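Local coordinates for dTDP-4-dehydrorhamnose reductase (Bacillus anthracis, PDB 3SC6), which catalyses the NADP-dependent interconversion of dTDP-4-dehydrorhamnose and dTDP-L-rhamnose, a reductase step of the rhamnose biosynthetic pathway, at residues N14-N26 with S154-K166. Residues are numbered along the deposited sequence; the frame is centred on the assembly and turned at random.
With NAP (NADP nicotinamide-adenine-dinucleotide phosphate), chain G; SO4 (sulfate ion), chain H.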
ATOM      1  N   ASN A  14      12.270   3.528  -4.582  1.00 60.18           N
ATOM      2  CA  ASN A  14      13.061   2.404  -4.060  1.00 62.49           C
ATOM      3  C   ASN A  14      12.302   1.460  -3.132  1.00 61.91           C
ATOM      4  O   ASN A  14      12.806   0.388  -2.792  1.00 63.71           O
ATOM      5  CB  ASN A  14      14.338   2.894  -3.369  1.00 64.30           C
ATOM      6  CG  ASN A  14      15.284   3.591  -4.322  1.00 67.17           C
ATOM      7  OD1 ASN A  14      14.991   3.736  -5.509  1.00 70.18           O
ATOM      8  ND2 ASN A  14      16.433   4.018  -3.809  1.00 69.88           N
ATOM      9  N   GLY A  15      11.095   1.850  -2.729  1.00 59.93           N
ATOM     10  CA  GLY A  15      10.274   1.027  -1.838  1.00 59.60           C
ATOM     11  C   GLY A  15       9.653  -0.161  -2.546  1.00 59.81           C
ATOM     12  O   GLY A  15       9.874  -0.368  -3.736  1.00 59.94           O
ATOM     13  N   GLN A  16       8.865  -0.937  -1.810  1.00 60.14           N
ATOM     14  CA  GLN A  16       8.206  -2.119  -2.369  1.00 61.50           C
ATOM     15  C   GLN A  16       7.428  -1.832  -3.656  1.00 60.57           C
ATOM     16  O   GLN A  16       7.609  -2.539  -4.647  1.00 61.11           O
ATOM     17  CB  GLN A  16       7.281  -2.761  -1.334  1.00 61.96           C
ATOM     18  CG  GLN A  16       7.994  -3.262  -0.087  1.00 65.70           C
ATOM     19  CD  GLN A  16       7.043  -3.872   0.930  1.00 68.66           C
ATOM     20  OE1 GLN A  16       7.476  -4.396   1.959  1.00 71.76           O
ATOM     21  NE2 GLN A  16       5.744  -3.813   0.645  1.00 67.63           N
ATOM     22  N   LEU A  17       6.557  -0.817  -3.640  1.00 59.31           N
ATOM     23  CA  LEU A  17       5.769  -0.469  -4.832  1.00 59.06           C
ATOM     24  C   LEU A  17       6.579   0.200  -5.920  1.00 59.27           C
ATOM     25  O   LEU A  17       6.671  -0.312  -7.032  1.00 59.76           O
ATOM     26  CB  LEU A  17       4.589   0.450  -4.504  1.00 58.09           C
ATOM     27  CG  LEU A  17       3.436  -0.072  -3.669  1.00 59.21           C
ATOM     28  CD1 LEU A  17       2.409   1.035  -3.483  1.00 57.39           C
ATOM     29  CD2 LEU A  17       2.815  -1.260  -4.382  1.00 61.89           C
ATOM     30  N   GLY A  18       7.137   1.362  -5.597  1.00 59.06           N
ATOM     31  CA  GLY A  18       7.937   2.126  -6.543  1.00 59.66           C
ATOM     32  C   GLY A  18       8.928   1.291  -7.325  1.00 61.61           C
ATOM     33  O   GLY A  18       9.065   1.449  -8.536  1.00 62.31           O
ATOM     34  N   LYS A  19       9.620   0.403  -6.626  1.00 63.02           N
ATOM     35  CA  LYS A  19      10.609  -0.465  -7.243  1.00 65.22           C
ATOM     36  C   LYS A  19       9.974  -1.401  -8.275  1.00 65.22           C
ATOM     37  O   LYS A  19      10.535  -1.614  -9.351  1.00 66.24           O
ATOM     38  CB  LYS A  19      11.309  -1.284  -6.152  1.00 67.23           C
ATOM     39  CG  LYS A  19      12.405  -2.239  -6.625  1.00 71.16           C
ATOM     40  CD  LYS A  19      13.577  -1.519  -7.270  1.00 73.88           C
ATOM     41  CE  LYS A  19      14.647  -2.511  -7.731  1.00 76.54           C
ATOM     42  NZ  LYS A  19      15.187  -3.333  -6.611  1.00 76.87           N
ATOM     43  N   GLN A  20       8.798  -1.940  -7.953  1.00 63.82           N
ATOM     44  CA  GLN A  20       8.103  -2.865  -8.854  1.00 64.07           C
ATOM     45  C   GLN A  20       7.104  -2.188  -9.803  1.00 62.79           C
ATOM     46  O   GLN A  20       6.849  -2.694 -10.892  1.00 63.04           O
ATOM     47  CB  GLN A  20       7.440  -3.976  -8.035  1.00 64.38           C
ATOM     48  CG  GLN A  20       6.724  -5.040  -8.852  1.00 65.18           C
ATOM     49  CD  GLN A  20       6.190  -6.167  -7.987  1.00 65.89           C
ATOM     50  OE1 GLN A  20       6.423  -6.202  -6.778  1.00 65.58           O
ATOM     51  NE2 GLN A  20       5.492  -7.111  -8.606  1.00 67.59           N
ATOM     52  N   LEU A  21       6.542  -1.057  -9.391  1.00 61.59           N
ATOM     53  CA  LEU A  21       5.587  -0.323 -10.222  1.00 60.80           C
ATOM     54  C   LEU A  21       6.337   0.235 -11.424  1.00 61.97           C
ATOM     55  O   LEU A  21       5.852   0.202 -12.554  1.00 62.08           O
ATOM     56  CB  LEU A  21       4.947   0.815  -9.427  1.00 59.03           C
ATOM     57  CG  LEU A  21       3.940   1.692 -10.171  1.00 57.44           C
ATOM     58  CD1 LEU A  21       2.796   0.862 -10.738  1.00 56.14           C
ATOM     59  CD2 LEU A  21       3.414   2.779  -9.244  1.00 55.33           C
ATOM     60  N   GLN A  22       7.530   0.748 -11.151  1.00 63.25           N
ATOM     61  CA  GLN A  22       8.411   1.318 -12.158  1.00 65.02           C
ATOM     62  C   GLN A  22       8.676   0.348 -13.316  1.00 66.98           C
ATOM     63  O   GLN A  22       8.882   0.771 -14.451  1.00 67.97           O
ATOM     64  CB  GLN A  22       9.737   1.674 -11.483  1.00 66.01           C
ATOM     65  CG  GLN A  22      10.828   2.193 -12.397  1.00 69.02           C
ATOM     66  CD  GLN A  22      12.112   2.479 -11.633  1.00 72.25           C
ATOM     67  OE1 GLN A  22      12.139   2.429 -10.399  1.00 70.67           O
ATOM     68  NE2 GLN A  22      13.183   2.784 -12.361  1.00 75.28           N
ATOM     69  N   GLU A  23       8.673  -0.947 -13.019  1.00 68.23           N
ATOM     70  CA  GLU A  23       8.919  -1.974 -14.029  1.00 70.70           C
ATOM     71  C   GLU A  23       7.663  -2.473 -14.726  1.00 70.62           C
ATOM     72  O   GLU A  23       7.741  -3.005 -15.829  1.00 71.64           O
ATOM     73  CB  GLU A  23       9.582  -3.188 -13.375  1.00 72.49           C
ATOM     74  CG  GLU A  23      10.920  -2.919 -12.715  1.00 74.85           C
ATOM     75  CD  GLU A  23      11.499  -4.160 -12.058  1.00 78.18           C
ATOM     76  OE1 GLU A  23      10.827  -5.215 -12.086  1.00 79.76           O
ATOM     77  OE2 GLU A  23      12.619  -4.081 -11.505  1.00 80.14           O
ATOM     78  N   GLU A  24       6.509  -2.312 -14.087  1.00 69.82           N
ATOM     79  CA  GLU A  24       5.250  -2.784 -14.669  1.00 70.22           C
ATOM     80  C   GLU A  24       4.465  -1.780 -15.527  1.00 69.76           C
ATOM     81  O   GLU A  24       3.495  -2.161 -16.185  1.00 69.75           O
ATOM     82  CB  GLU A  24       4.385  -3.411 -13.576  1.00 69.82           C
ATOM     83  CG  GLU A  24       5.083  -4.614 -12.934  1.00 70.60           C
ATOM     84  CD  GLU A  24       4.274  -5.275 -11.844  1.00 70.27           C
ATOM     85  OE1 GLU A  24       3.148  -4.807 -11.562  1.00 69.07           O
ATOM     86  OE2 GLU A  24       4.769  -6.272 -11.271  1.00 70.53           O
ATOM     87  N   LEU A  25       4.862  -0.511 -15.517  1.00 69.67           N
ATOM     88  CA  LEU A  25       4.177   0.489 -16.334  1.00 69.21           C
ATOM     89  C   LEU A  25       4.799   0.383 -17.720  1.00 70.96           C
ATOM     90  O   LEU A  25       6.021   0.440 -17.857  1.00 71.99           O
ATOM     91  CB  LEU A  25       4.343   1.901 -15.775  1.00 67.77           C
ATOM     92  CG  LEU A  25       3.736   2.156 -14.400  1.00 66.66           C
ATOM     93  CD1 LEU A  25       4.038   3.576 -13.948  1.00 65.95           C
ATOM     94  CD2 LEU A  25       2.233   1.907 -14.430  1.00 64.87           C
ATOM     95  N   ASN A  26       3.959   0.215 -18.737  1.00 71.39           N
ATOM     96  CA  ASN A  26       4.432   0.084 -20.112  1.00 73.13           C
ATOM     97  C   ASN A  26       5.255   1.305 -20.539  1.00 73.20           C
ATOM     98  O   ASN A  26       4.722   2.411 -20.636  1.00 72.15           O
ATOM     99  CB  ASN A  26       3.239  -0.125 -21.056  1.00 73.31           C
ATOM    100  CG  ASN A  26       3.658  -0.380 -22.492  1.00 75.29           C
ATOM    101  OD1 ASN A  26       4.845  -0.458 -22.806  1.00 76.11           O
ATOM    102  ND2 ASN A  26       2.677  -0.535 -23.370  1.00 76.95           N
ATOM    103  N   SER A 154      -3.663  -2.977   1.757  1.00 52.92           N
ATOM    104  CA  SER A 154      -3.263  -3.569   3.042  1.00 54.00           C
ATOM    105  C   SER A 154      -2.483  -4.870   2.897  1.00 54.68           C
ATOM    106  O   SER A 154      -2.672  -5.597   1.917  1.00 54.00           O
ATOM    107  CB  SER A 154      -4.515  -3.881   3.854  1.00 55.09           C
ATOM    108  OG  SER A 154      -5.338  -4.809   3.161  1.00 56.00           O
ATOM    109  N   TRP A 155      -1.610  -5.170   3.869  1.00 55.68           N
ATOM    110  CA  TRP A 155      -0.834  -6.414   3.817  1.00 56.28           C
ATOM    111  C   TRP A 155      -0.186  -6.550   2.454  1.00 55.68           C
ATOM    112  O   TRP A 155      -0.259  -7.592   1.808  1.00 56.05           O
ATOM    113  CB  TRP A 155      -1.799  -7.563   4.100  1.00 57.44           C
ATOM    114  CG  TRP A 155      -2.272  -7.612   5.527  1.00 60.11           C
ATOM    115  CD1 TRP A 155      -2.796  -6.585   6.257  1.00 63.19           C
ATOM    116  CD2 TRP A 155      -2.510  -8.797   6.299  1.00 62.31           C
ATOM    117  NE1 TRP A 155      -3.192  -7.031   7.491  1.00 64.94           N
ATOM    118  CE2 TRP A 155      -3.052  -8.391   7.533  1.00 63.04           C
ATOM    119  CE3 TRP A 155      -2.266 -10.156   6.084  1.00 63.09           C
ATOM    120  CZ2 TRP A 155      -3.357  -9.292   8.547  1.00 63.98           C
ATOM    121  CZ3 TRP A 155      -2.566 -11.049   7.094  1.00 65.27           C
ATOM    122  CH2 TRP A 155      -3.109 -10.613   8.311  1.00 65.18           C
ATOM    123  N   LEU A 156       0.458  -5.469   2.038  1.00 55.13           N
ATOM    124  CA  LEU A 156       1.127  -5.397   0.756  1.00 55.12           C
ATOM    125  C   LEU A 156       2.498  -6.078   0.798  1.00 55.97           C
ATOM    126  O   LEU A 156       3.235  -5.938   1.774  1.00 55.91           O
ATOM    127  CB  LEU A 156       1.273  -3.920   0.377  1.00 54.27           C
ATOM    128  CG  LEU A 156       1.847  -3.547  -0.984  1.00 54.38           C
ATOM    129  CD1 LEU A 156       0.981  -4.123  -2.091  1.00 53.13           C
ATOM    130  CD2 LEU A 156       1.924  -2.038  -1.106  1.00 54.23           C
ATOM    131  N   TYR A 157       2.825  -6.827  -0.257  1.00 56.73           N
ATOM    132  CA  TYR A 157       4.108  -7.525  -0.351  1.00 57.94           C
ATOM    133  C   TYR A 157       4.439  -7.699  -1.828  1.00 59.35           C
ATOM    134  O   TYR A 157       3.544  -7.970  -2.631  1.00 59.73           O
ATOM    135  CB  TYR A 157       4.051  -8.896   0.320  1.00 58.29           C
ATOM    136  CG  TYR A 157       3.141  -9.885  -0.366  1.00 57.75           C
ATOM    137  CD1 TYR A 157       1.790  -9.949  -0.066  1.00 57.12           C
ATOM    138  CD2 TYR A 157       3.648 -10.776  -1.303  1.00 58.13           C
ATOM    139  CE1 TYR A 157       0.963 -10.865  -0.698  1.00 58.49           C
ATOM    140  CE2 TYR A 157       2.838 -11.691  -1.936  1.00 57.62           C
ATOM    141  CZ  TYR A 157       1.497 -11.736  -1.635  1.00 57.92           C
ATOM    142  OH  TYR A 157       0.694 -12.654  -2.271  1.00 54.60           O
ATOM    143  N   GLY A 158       5.713  -7.555  -2.185  1.00 61.00           N
ATOM    144  CA  GLY A 158       6.137  -7.696  -3.582  1.00 62.29           C
ATOM    145  C   GLY A 158       7.449  -8.430  -3.789  1.00 64.07           C
ATOM    146  O   GLY A 158       7.981  -9.055  -2.874  1.00 64.25           O
ATOM    147  N   LYS A 159       7.967  -8.348  -5.011  1.00 65.72           N
ATOM    148  CA  LYS A 159       9.220  -9.001  -5.368  1.00 67.64           C
ATOM    149  C   LYS A 159      10.427  -8.422  -4.660  1.00 68.35           C
ATOM    150  O   LYS A 159      11.318  -9.156  -4.229  1.00 69.65           O
ATOM    151  CB  LYS A 159       9.512  -8.850  -6.869  1.00 68.85           C
ATOM    152  CG  LYS A 159       8.516  -9.459  -7.826  1.00 70.54           C
ATOM    153  CD  LYS A 159       9.004  -9.267  -9.264  1.00 72.93           C
ATOM    154  CE  LYS A 159       8.063  -9.897 -10.274  1.00 74.92           C
ATOM    155  NZ  LYS A 159       6.689  -9.316 -10.211  1.00 75.80           N
ATOM    156  N   TYR A 160      10.451  -7.102  -4.540  1.00 67.97           N
ATOM    157  CA  TYR A 160      11.573  -6.420  -3.919  1.00 68.96           C
ATOM    158  C   TYR A 160      11.354  -6.057  -2.459  1.00 68.39           C
ATOM    159  O   TYR A 160      10.223  -5.884  -2.011  1.00 67.21           O
ATOM    160  CB  TYR A 160      11.881  -5.177  -4.749  1.00 69.31           C
ATOM    161  CG  TYR A 160      12.046  -5.528  -6.213  1.00 70.74           C
ATOM    162  CD1 TYR A 160      13.266  -5.934  -6.726  1.00 73.08           C
ATOM    163  CD2 TYR A 160      10.958  -5.480  -7.073  1.00 70.43           C
ATOM    164  CE1 TYR A 160      13.399  -6.270  -8.061  1.00 74.06           C
ATOM    165  CE2 TYR A 160      11.081  -5.812  -8.400  1.00 71.57           C
ATOM    166  CZ  TYR A 160      12.298  -6.204  -8.891  1.00 72.97           C
ATOM    167  OH  TYR A 160      12.407  -6.531 -10.218  1.00 74.34           O
ATOM    168  N   GLY A 161      12.461  -5.957  -1.725  1.00 69.84           N
ATOM    169  CA  GLY A 161      12.440  -5.615  -0.305  1.00 70.01           C
ATOM    170  C   GLY A 161      11.995  -6.778   0.562  1.00 70.08           C
ATOM    171  O   GLY A 161      11.503  -7.787   0.058  1.00 70.49           O
ATOM    172  N   ASN A 162      12.180  -6.644   1.870  1.00 69.94           N
ATOM    173  CA  ASN A 162      11.782  -7.693   2.792  1.00 69.93           C
ATOM    174  C   ASN A 162      10.278  -7.661   2.976  1.00 68.08           C
ATOM    175  O   ASN A 162       9.658  -6.607   2.873  1.00 67.42           O
ATOM    176  CB  ASN A 162      12.462  -7.521   4.155  1.00 70.92           C
ATOM    177  CG  ASN A 162      13.976  -7.598   4.071  1.00 73.83           C
ATOM    178  OD1 ASN A 162      14.544  -7.829   3.002  1.00 77.54           O
ATOM    179  ND2 ASN A 162      14.638  -7.412   5.206  1.00 76.00           N
ATOM    180  N   ASN A 163       9.694  -8.823   3.233  1.00 67.59           N
ATOM    181  CA  ASN A 163       8.260  -8.931   3.439  1.00 66.49           C
ATOM    182  C   ASN A 163       7.961 -10.222   4.192  1.00 66.83           C
ATOM    183  O   ASN A 163       8.856 -11.042   4.412  1.00 67.60           O
ATOM    184  CB  ASN A 163       7.503  -8.838   2.109  1.00 65.93           C
ATOM    185  CG  ASN A 163       7.871  -9.943   1.142  1.00 67.64           C
ATOM    186  OD1 ASN A 163       8.407 -10.976   1.532  1.00 71.55           O
ATOM    187  ND2 ASN A 163       7.542  -9.747  -0.126  1.00 68.38           N
ATOM    188  N   PHE A 164       6.709 -10.404   4.588  1.00 66.28           N
ATOM    189  CA  PHE A 164       6.314 -11.597   5.329  1.00 66.58           C
ATOM    190  C   PHE A 164       6.488 -12.890   4.534  1.00 67.08           C
ATOM    191  O   PHE A 164       6.791 -13.922   5.111  1.00 68.57           O
ATOM    192  CB  PHE A 164       4.870 -11.458   5.813  1.00 66.26           C
ATOM    193  CG  PHE A 164       4.388 -12.615   6.649  1.00 67.48           C
ATOM    194  CD1 PHE A 164       4.564 -12.608   8.025  1.00 67.91           C
ATOM    195  CD2 PHE A 164       3.741 -13.694   6.067  1.00 67.30           C
ATOM    196  CE1 PHE A 164       4.115 -13.661   8.799  1.00 68.33           C
ATOM    197  CE2 PHE A 164       3.288 -14.751   6.837  1.00 67.43           C
ATOM    198  CZ  PHE A 164       3.474 -14.734   8.203  1.00 68.34           C
ATOM    199  N   VAL A 165       6.308 -12.850   3.220  1.00 66.84           N
ATOM    200  CA  VAL A 165       6.463 -14.069   2.430  1.00 67.75           C
ATOM    201  C   VAL A 165       7.930 -14.511   2.356  1.00 68.99           C
ATOM    202  O   VAL A 165       8.226 -15.696   2.513  1.00 69.58           O
ATOM    203  CB  VAL A 165       5.878 -13.926   1.024  1.00 67.47           C
ATOM    204  CG1 VAL A 165       6.116 -15.194   0.224  1.00 68.19           C
ATOM    205  CG2 VAL A 165       4.393 -13.626   1.108  1.00 67.02           C
ATOM    206  N   LYS A 166       8.842 -13.568   2.118  1.00 69.15           N
ATOM    207  CA  LYS A 166      10.271 -13.897   2.040  1.00 70.43           C
ATOM    208  C   LYS A 166      10.804 -14.368   3.395  1.00 70.75           C
ATOM    209  O   LYS A 166      11.684 -15.220   3.451  1.00 71.66           O
ATOM    210  CB  LYS A 166      11.106 -12.700   1.572  1.00 70.66           C
ATOM    211  CG  LYS A 166      10.829 -12.187   0.162  1.00 70.98           C
ATOM    212  CD  LYS A 166      11.731 -10.979  -0.130  1.00 71.89           C
ATOM    213  CE  LYS A 166      11.516 -10.398  -1.514  1.00 71.10           C
ATOM    214  NZ  LYS A 166      11.813 -11.377  -2.581  1.00 74.64           N
TER
HETATM  215  PA  NAP G 285       8.182   1.285   1.676  1.00 60.45           P
HETATM  216  O1A NAP G 285       8.591   1.794   3.037  1.00 59.85           O
HETATM  217  O2A NAP G 285       9.030   0.233   0.995  1.00 58.79           O
HETATM  218  O5B NAP G 285       8.034   2.532   0.669  1.00 59.65           O
HETATM  219  C5B NAP G 285       8.073   3.882   1.122  1.00 59.18           C
HETATM  220  C4B NAP G 285       9.259   4.586   0.473  1.00 58.22           C
HETATM  221  O4B NAP G 285       9.186   5.999   0.722  1.00 57.98           O
HETATM  222  C3B NAP G 285      10.595   4.093   1.028  1.00 57.50           C
HETATM  223  O3B NAP G 285      11.451   3.608  -0.010  1.00 55.08           O
HETATM  224  C2B NAP G 285      11.207   5.310   1.682  1.00 57.55           C
HETATM  225  O2B NAP G 285      12.625   5.347   1.531  1.00 58.30           O
HETATM  226  C1B NAP G 285      10.515   6.461   0.962  1.00 56.91           C
HETATM  227  N9A NAP G 285      10.615   7.741   1.714  1.00 54.53           N
HETATM  228  C8A NAP G 285      10.775   7.907   3.041  1.00 52.90           C
HETATM  229  N7A NAP G 285      10.852   9.232   3.306  1.00 52.32           N
HETATM  230  C5A NAP G 285      10.749   9.888   2.135  1.00 51.54           C
HETATM  231  C6A NAP G 285      10.765  11.318   1.746  1.00 49.70           C
HETATM  232  N6A NAP G 285      10.903  12.288   2.683  1.00 48.31           N
HETATM  233  N1A NAP G 285      10.629  11.626   0.436  1.00 49.94           N
HETATM  234  C2A NAP G 285      10.489  10.656  -0.488  1.00 52.23           C
HETATM  235  N3A NAP G 285      10.476   9.349  -0.153  1.00 52.47           N
HETATM  236  C4A NAP G 285      10.605   8.946   1.137  1.00 52.90           C
HETATM  237  O3  NAP G 285       6.659   0.754   1.766  1.00 61.63           O
HETATM  238  PN  NAP G 285       5.740   0.476   0.461  1.00 61.32           P
HETATM  239  O1N NAP G 285       4.817  -0.675   0.786  1.00 62.92           O
HETATM  240  O2N NAP G 285       6.592   0.445  -0.784  1.00 59.73           O
HETATM  241  O5D NAP G 285       4.847   1.807   0.378  1.00 65.90           O
HETATM  242  C5D NAP G 285       3.739   1.885  -0.519  1.00 67.98           C
HETATM  243  C4D NAP G 285       2.577   2.639   0.125  1.00 68.93           C
HETATM  244  O4D NAP G 285       1.566   1.714   0.556  1.00 69.89           O
HETATM  245  C3D NAP G 285       2.995   3.447   1.350  1.00 68.88           C
HETATM  246  O3D NAP G 285       2.595   4.812   1.200  1.00 67.59           O
HETATM  247  C2D NAP G 285       2.274   2.811   2.519  1.00 68.85           C
HETATM  248  O2D NAP G 285       1.827   3.813   3.432  1.00 66.20           O
HETATM  249  C1D NAP G 285       1.119   2.050   1.876  1.00 70.70           C
HETATM  250  N1N NAP G 285       0.725   0.841   2.615  1.00 73.35           N
HETATM  251  C2N NAP G 285       1.613  -0.149   2.812  1.00 75.20           C
HETATM  252  C3N NAP G 285       1.253  -1.303   3.507  1.00 76.06           C
HETATM  253  C7N NAP G 285       2.272  -2.392   3.715  1.00 76.52           C
HETATM  254  O7N NAP G 285       3.419  -2.209   3.332  1.00 76.95           O
HETATM  255  N7N NAP G 285       1.921  -3.534   4.302  1.00 77.08           N
HETATM  256  C4N NAP G 285      -0.046  -1.424   3.991  1.00 75.71           C
HETATM  257  C5N NAP G 285      -0.945  -0.394   3.769  1.00 74.59           C
HETATM  258  C6N NAP G 285      -0.533   0.736   3.070  1.00 74.04           C
HETATM  259  P2B NAP G 285      13.593   5.021   2.778  1.00 58.86           P
HETATM  260  O1X NAP G 285      14.952   4.910   2.132  1.00 60.87           O
HETATM  261  O2X NAP G 285      13.442   6.206   3.703  1.00 60.63           O
HETATM  262  O3X NAP G 285      13.058   3.728   3.343  1.00 57.85           O
HETATM  263  S   SO4 H 286      15.590  -7.019  -3.206  0.70 81.81           S
HETATM  264  O1  SO4 H 286      14.835  -5.772  -3.277  0.70 80.61           O
HETATM  265  O2  SO4 H 286      16.597  -7.034  -4.266  0.70 80.78           O
HETATM  266  O3  SO4 H 286      16.245  -7.108  -1.902  0.70 80.81           O
HETATM  267  O4  SO4 H 286      14.688  -8.157  -3.380  0.70 80.48           O
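Tyr160 OH donates to Glu23 OE1 at 2.8 Å on its syn side, with OE2 just as near; the carboxylate plane stands 87° from that of the ring. Lys19 lies across one ring face, a CH-pi contact with CG 3.8 Å from the centroid; bends at chi2 (63°) and chi4 (-59°) bring NZ to CD1 of the ring. At the ring's edge sit Gln20 CB and, in plane, O1 of a sulfate, probably from crystallisation, that also accepts from Gly161 N. The extended side chain of Gln20 brings OE1 to Lys159 N at 3.2 Å, the donor lying above the carbonyl plane, while NE2 donates to Glu24 OE2 at 2.9 Å. Lys159 NZ makes only a long salt bridge to Glu24; its stronger partners are Glu283 and Tyr190. Deeper, Leu17 CD2 packs on Leu156 CD2 at 3.5 Å, and Gln16 NE2 makes a weak hydrogen bond to Leu156 O. Gln16 N and Leu17 N, with Gly15 and Gly18 in the glycine-rich GxxGxxG loop of the Rossmann fold, bind NADP pyrophosphate oxygens O2A and O2N. Helix 16-24 meets the end of strand 148-157 and the loop leading to helix 164-172; Val191 of helix 191-202 touches Leu17, Gln20 and Leu156.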